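Local coordinates for Mll5499 protein (PDB 3BDE) that is of unknown function but forms a homodimer of the stress-responsive alpha/beta-barrel (Dabb) family, each chain having a ferredoxin-like fold, at residues V94-R98 with D99-P103; A79-A82 with A83-R86. All blocks are in the same frame, centred on the assembly; numbering follows the deposited sequence.

Both interactions are local contacts within helices that follow each other in the chain and belong to the same stress-responsive A/B barrel domain. Interaction 2 marks the start of helix 81-88, just after strand 72-78; interaction 1 takes up most of helix 91-104, which leads into strand 105-115. Their centres are 20 Å apart and their nearest atoms about 8 Å apart, so they do not touch. Each nevertheless sends an aromatic residue inward: W101 meets F27 while Y84 packs on I21, both partners being on strand 21-29. Each also binds a molecule of 1,2-ethanediol, probably from the crystallisation liquor, and no other chain of the assembly touches either.

Interaction 1. Residues V94-R98 with D99-P103; sequences VAFVR and DRWVP. With EDO (1,2-ethanediol), chain H.
R98 grips its chain neighbour D99 side-on with two nitrogens, one for each carboxylate oxygen. From CB, 3.0 Å from D99 N, the R98 side chain runs out through CG, 3.5 Å from D99 OD1, and CD, which passes the same oxygen. With CG anti to the backbone N (chi1 -177°) it extends alongside D99 until a bend at chi3 turns the guanidinium to the acid. R98 NE donates to D99 OD1 over 2.9 Å, in the guanidinium plane but from above that of the carboxylate; R98 NH2 closes the salt bridge to D99 OD2 at 3.1 Å, on its syn side but out of the carboxylate plane. The two flat groups are therefore twisted, 51° apart. A 1,2-ethanediol O2 donates to backbone D99 O (2.7 Å).

On another side of the helix, F96 CE1 lies 3.6 Å from R100 CB, and F96 CE2 approaches the W101 indole edge at CE3 (3.9 Å). The R100 guanidinium turns to salt bridges with D44 and E104.

F96 O accepts from both R100 N and W101 N, and V97 O takes V102 N at 2.9 Å. This shift from i+4 to i+5 bonding is the signature of a pi-type turn, here in a helix that packs against helix 36-50 and reaches the strands of the ferredoxin-like fold through W101.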
loop_
_atom_site.group_PDB
_atom_site.type_symbol
_atom_site.label_atom_id
_atom_site.label_comp_id
_atom_site.label_asym_id
_atom_site.label_seq_id
_atom_site.Cartn_x
_atom_site.Cartn_y
_atom_site.Cartn_z
ATOM N N VAL A 94 5.043 -20.397 6.293
ATOM C CA VAL A 94 5.683 -20.570 7.612
ATOM C C VAL A 94 7.224 -20.729 7.515
ATOM O O VAL A 94 7.967 -20.078 8.250
ATOM C CB VAL A 94 5.040 -21.761 8.382
ATOM C CG1 VAL A 94 5.735 -22.016 9.695
ATOM C CG2 VAL A 94 3.565 -21.446 8.632
ATOM N N ALA A 95 7.676 -21.561 6.582
ATOM C CA ALA A 95 9.100 -21.817 6.345
ATOM C C ALA A 95 9.778 -20.556 5.818
ATOM O O ALA A 95 10.850 -20.170 6.303
ATOM C CB ALA A 95 9.281 -22.988 5.368
ATOM N N PHE A 96 9.131 -19.884 4.850
ATOM C CA PHE A 96 9.679 -18.635 4.324
ATOM C C PHE A 96 9.888 -17.568 5.403
ATOM O O PHE A 96 10.927 -16.889 5.407
ATOM C CB PHE A 96 8.780 -18.048 3.229
ATOM C CG PHE A 96 9.275 -16.751 2.701
ATOM C CD1 PHE A 96 10.372 -16.700 1.833
ATOM C CD2 PHE A 96 8.664 -15.543 3.103
ATOM C CE1 PHE A 96 10.848 -15.460 1.370
ATOM C CE2 PHE A 96 9.140 -14.325 2.649
ATOM C CZ PHE A 96 10.224 -14.280 1.780
ATOM N N VAL A 97 8.904 -17.405 6.286
ATOM C CA VAL A 97 8.985 -16.405 7.348
ATOM C C VAL A 97 10.113 -16.744 8.345
ATOM O O VAL A 97 10.917 -15.889 8.709
ATOM C CB VAL A 97 7.642 -16.176 8.066
ATOM C CG1 VAL A 97 7.819 -15.189 9.217
ATOM C CG2 VAL A 97 6.613 -15.583 7.092
ATOM N N ARG A 98 10.179 -18.006 8.741
ATOM C CA ARG A 98 11.205 -18.453 9.664
ATOM C C ARG A 98 12.611 -18.377 9.102
ATOM O O ARG A 98 13.506 -17.889 9.776
ATOM C CB ARG A 98 10.943 -19.895 10.065
ATOM C CG ARG A 98 11.910 -20.495 11.105
ATOM C CD ARG A 98 11.518 -21.944 11.318
ATOM N NE ARG A 98 11.781 -22.702 10.087
ATOM C CZ ARG A 98 11.018 -23.676 9.575
ATOM N NH1 ARG A 98 9.893 -24.099 10.165
ATOM N NH2 ARG A 98 11.395 -24.231 8.414
ATOM N N ASP A 99 12.786 -18.876 7.887
ATOM C CA ASP A 99 14.094 -19.066 7.270
ATOM C C ASP A 99 14.642 -17.931 6.427
ATOM O O ASP A 99 15.871 -17.847 6.257
ATOM C CB ASP A 99 14.075 -20.344 6.434
ATOM C CG ASP A 99 13.775 -21.594 7.263
ATOM O OD1 ASP A 99 13.974 -21.588 8.485
ATOM O OD2 ASP A 99 13.382 -22.608 6.674
ATOM N N ARG A 100 13.754 -17.078 5.906
ATOM C CA ARG A 100 14.159 -15.954 5.062
ATOM C C ARG A 100 13.751 -14.602 5.592
ATOM O O ARG A 100 14.599 -13.713 5.697
ATOM C CB ARG A 100 13.594 -16.130 3.661
ATOM C CG ARG A 100 13.917 -17.471 2.997
ATOM C CD ARG A 100 15.398 -17.720 2.780
ATOM N NE ARG A 100 15.992 -16.847 1.757
ATOM C CZ ARG A 100 16.001 -17.088 0.447
ATOM N NH1 ARG A 100 15.363 -18.115 -0.069
ATOM N NH2 ARG A 100 16.617 -16.239 -0.350
ATOM N N TRP A 101 12.491 -14.442 5.968
ATOM C CA TRP A 101 12.010 -13.109 6.389
ATOM C C TRP A 101 12.679 -12.653 7.685
ATOM O O TRP A 101 13.369 -11.630 7.701
ATOM C CB TRP A 101 10.473 -13.091 6.537
ATOM C CG TRP A 101 9.931 -11.756 6.767
ATOM C CD1 TRP A 101 9.782 -11.147 7.953
ATOM C CD2 TRP A 101 9.452 -10.841 5.774
ATOM N NE1 TRP A 101 9.254 -9.899 7.788
ATOM C CE2 TRP A 101 9.036 -9.674 6.457
ATOM C CE3 TRP A 101 9.331 -10.890 4.380
ATOM C CZ2 TRP A 101 8.520 -8.544 5.797
ATOM C CZ3 TRP A 101 8.802 -9.776 3.717
ATOM C CH2 TRP A 101 8.420 -8.609 4.430
ATOM N N VAL A 102 12.486 -13.430 8.751
ATOM C CA VAL A 102 13.032 -13.077 10.069
ATOM C C VAL A 102 14.554 -12.805 10.046
ATOM O O VAL A 102 14.958 -11.809 10.579
ATOM C CB VAL A 102 12.625 -14.089 11.169
ATOM C CG1 VAL A 102 13.375 -13.803 12.478
ATOM C CG2 VAL A 102 11.137 -14.044 11.398
ATOM N N PRO A 103 15.371 -13.694 9.440
ATOM C CA PRO A 103 16.819 -13.421 9.355
ATOM C C PRO A 103 17.286 -12.288 8.430
ATOM O O PRO A 103 18.312 -11.684 8.722
ATOM C CB PRO A 103 17.410 -14.752 8.854
ATOM C CG PRO A 103 16.336 -15.757 9.044
ATOM C CD PRO A 103 15.056 -15.034 8.924
HETATM C C1 EDO H . 18.031 -21.390 7.910
HETATM O O1 EDO H . 16.696 -21.106 8.337
HETATM C C2 EDO H . 18.180 -21.069 6.450
HETATM O O2 EDO H . 17.758 -19.723 6.179
#

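Interaction 2. Residues A79-A82 with A83-R86; sequences ADQA and AYTR. With EDO (1,2-ethanediol), chain E.
D80 caps the first turn of helix 81-88 as its N-cap residue: D80 OD1 accepts from A83 N at 3.0 Å, met nearly along the C-O direction. The carboxylate gets there because CG stands between the backbone N and the carbonyl carbon (chi1 56°). Its own carbonyl adds the bond from Y84 N to D80 O, 3.2 Å.

In Q81, the next residue, a bend at chi2 (63°) carries the amide forward to T85. Q81 NE2 donates to T85 OG1 over 3.0 Å, nearly in the amide plane, while lying 3.5 Å from Y84 CD2 at an oblique angle to the ring. R86 stretches back along the helix, with A82 CB over one face of its guanidinium.

A 1,2-ethanediol molecule bridges Q81 and T85 and lies against Y84. Its O1 shares a 2.7 Å hydrogen bond with T85 OG1, its O2 receives a weak one from Q81 NE2, and C2 sits over the centre of one Y84 face. Farther out, Y84 is positioned by its hydroxyl's bond to D112 and by the rings of H23 and F78.

A negative carboxylate at the N-terminal end would probably interact favourably with the helix dipole. Q81 and T85 offer a donor and a hydroxyl beside an aromatic face, where the diol indicates at most that a small polar molecule can lie.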
loop_
_atom_site.group_PDB
_atom_site.type_symbol
_atom_site.label_atom_id
_atom_site.label_comp_id
_atom_site.label_asym_id
_atom_site.label_seq_id
_atom_site.Cartn_x
_atom_site.Cartn_y
_atom_site.Cartn_z
ATOM N N ALA A 79 -9.285 -13.714 -1.874
ATOM C CA ALA A 79 -10.731 -13.667 -2.056
ATOM C C ALA A 79 -11.458 -13.281 -0.761
ATOM O O ALA A 79 -12.457 -12.562 -0.806
ATOM C CB ALA A 79 -11.265 -15.016 -2.561
ATOM N N ASP A 80 -10.945 -13.746 0.382
ATOM C CA ASP A 80 -11.551 -13.482 1.693
ATOM C C ASP A 80 -10.580 -13.741 2.836
ATOM O O ASP A 80 -9.458 -14.162 2.592
ATOM C CB ASP A 80 -12.848 -14.296 1.868
ATOM C CG ASP A 80 -12.660 -15.785 1.675
ATOM O OD1 ASP A 80 -11.532 -16.280 1.670
ATOM O OD2 ASP A 80 -13.677 -16.490 1.554
ATOM N N GLN A 81 -10.998 -13.468 4.072
ATOM C CA GLN A 81 -10.111 -13.696 5.215
ATOM C C GLN A 81 -9.689 -15.167 5.338
ATOM O O GLN A 81 -8.556 -15.427 5.729
ATOM C CB GLN A 81 -10.767 -13.194 6.521
ATOM C CG GLN A 81 -9.922 -13.388 7.775
ATOM C CD GLN A 81 -8.623 -12.617 7.750
ATOM O OE1 GLN A 81 -8.634 -11.388 7.709
ATOM N NE2 GLN A 81 -7.495 -13.329 7.828
ATOM N N ALA A 82 -10.594 -16.126 5.024
ATOM C CA ALA A 82 -10.258 -17.570 5.075
ATOM C C ALA A 82 -9.031 -17.864 4.206
ATOM O O ALA A 82 -8.107 -18.484 4.673
ATOM C CB ALA A 82 -11.414 -18.443 4.643
ATOM N N ALA A 83 -9.018 -17.370 2.958
ATOM C CA ALA A 83 -7.877 -17.557 2.054
ATOM C C ALA A 83 -6.607 -16.926 2.603
ATOM O O ALA A 83 -5.516 -17.475 2.441
ATOM C CB ALA A 83 -8.171 -17.021 0.653
ATOM N N TYR A 84 -6.750 -15.765 3.247
ATOM C CA TYR A 84 -5.611 -15.039 3.830
ATOM C C TYR A 84 -5.001 -15.877 4.965
ATOM O O TYR A 84 -3.802 -16.119 5.005
ATOM C CB TYR A 84 -6.072 -13.626 4.238
ATOM C CG TYR A 84 -5.051 -12.674 4.829
ATOM C CD1 TYR A 84 -3.664 -12.816 4.581
ATOM C CD2 TYR A 84 -5.473 -11.567 5.570
ATOM C CE1 TYR A 84 -2.729 -11.935 5.111
ATOM C CE2 TYR A 84 -4.510 -10.649 6.128
ATOM C CZ TYR A 84 -3.146 -10.849 5.864
ATOM O OH TYR A 84 -2.178 -10.018 6.359
ATOM N N THR A 85 -5.843 -16.346 5.873
ATOM C CA THR A 85 -5.400 -17.186 6.982
ATOM C C THR A 85 -4.734 -18.492 6.493
ATOM O O THR A 85 -3.739 -18.911 7.058
ATOM C CB THR A 85 -6.579 -17.434 7.945
ATOM O OG1 THR A 85 -6.947 -16.174 8.530
ATOM C CG2 THR A 85 -6.215 -18.425 9.043
ATOM N N ARG A 86 -5.312 -19.112 5.464
ATOM C CA ARG A 86 -4.777 -20.347 4.862
ATOM C C ARG A 86 -3.408 -20.126 4.196
ATOM O O ARG A 86 -2.566 -20.996 4.260
ATOM C CB ARG A 86 -5.803 -20.964 3.902
ATOM C CG ARG A 86 -6.965 -21.575 4.678
ATOM C CD ARG A 86 -8.094 -21.974 3.769
ATOM N NE ARG A 86 -9.186 -22.652 4.520
ATOM C CZ ARG A 86 -10.478 -22.664 4.192
ATOM N NH1 ARG A 86 -10.963 -21.984 3.156
ATOM N NH2 ARG A 86 -11.333 -23.331 4.966
HETATM C C1 EDO E . -3.686 -14.463 9.165
HETATM O O1 EDO E . -4.885 -14.966 9.758
HETATM C C2 EDO E . -4.021 -13.255 8.311
HETATM O O2 EDO E . -4.741 -12.288 9.107
#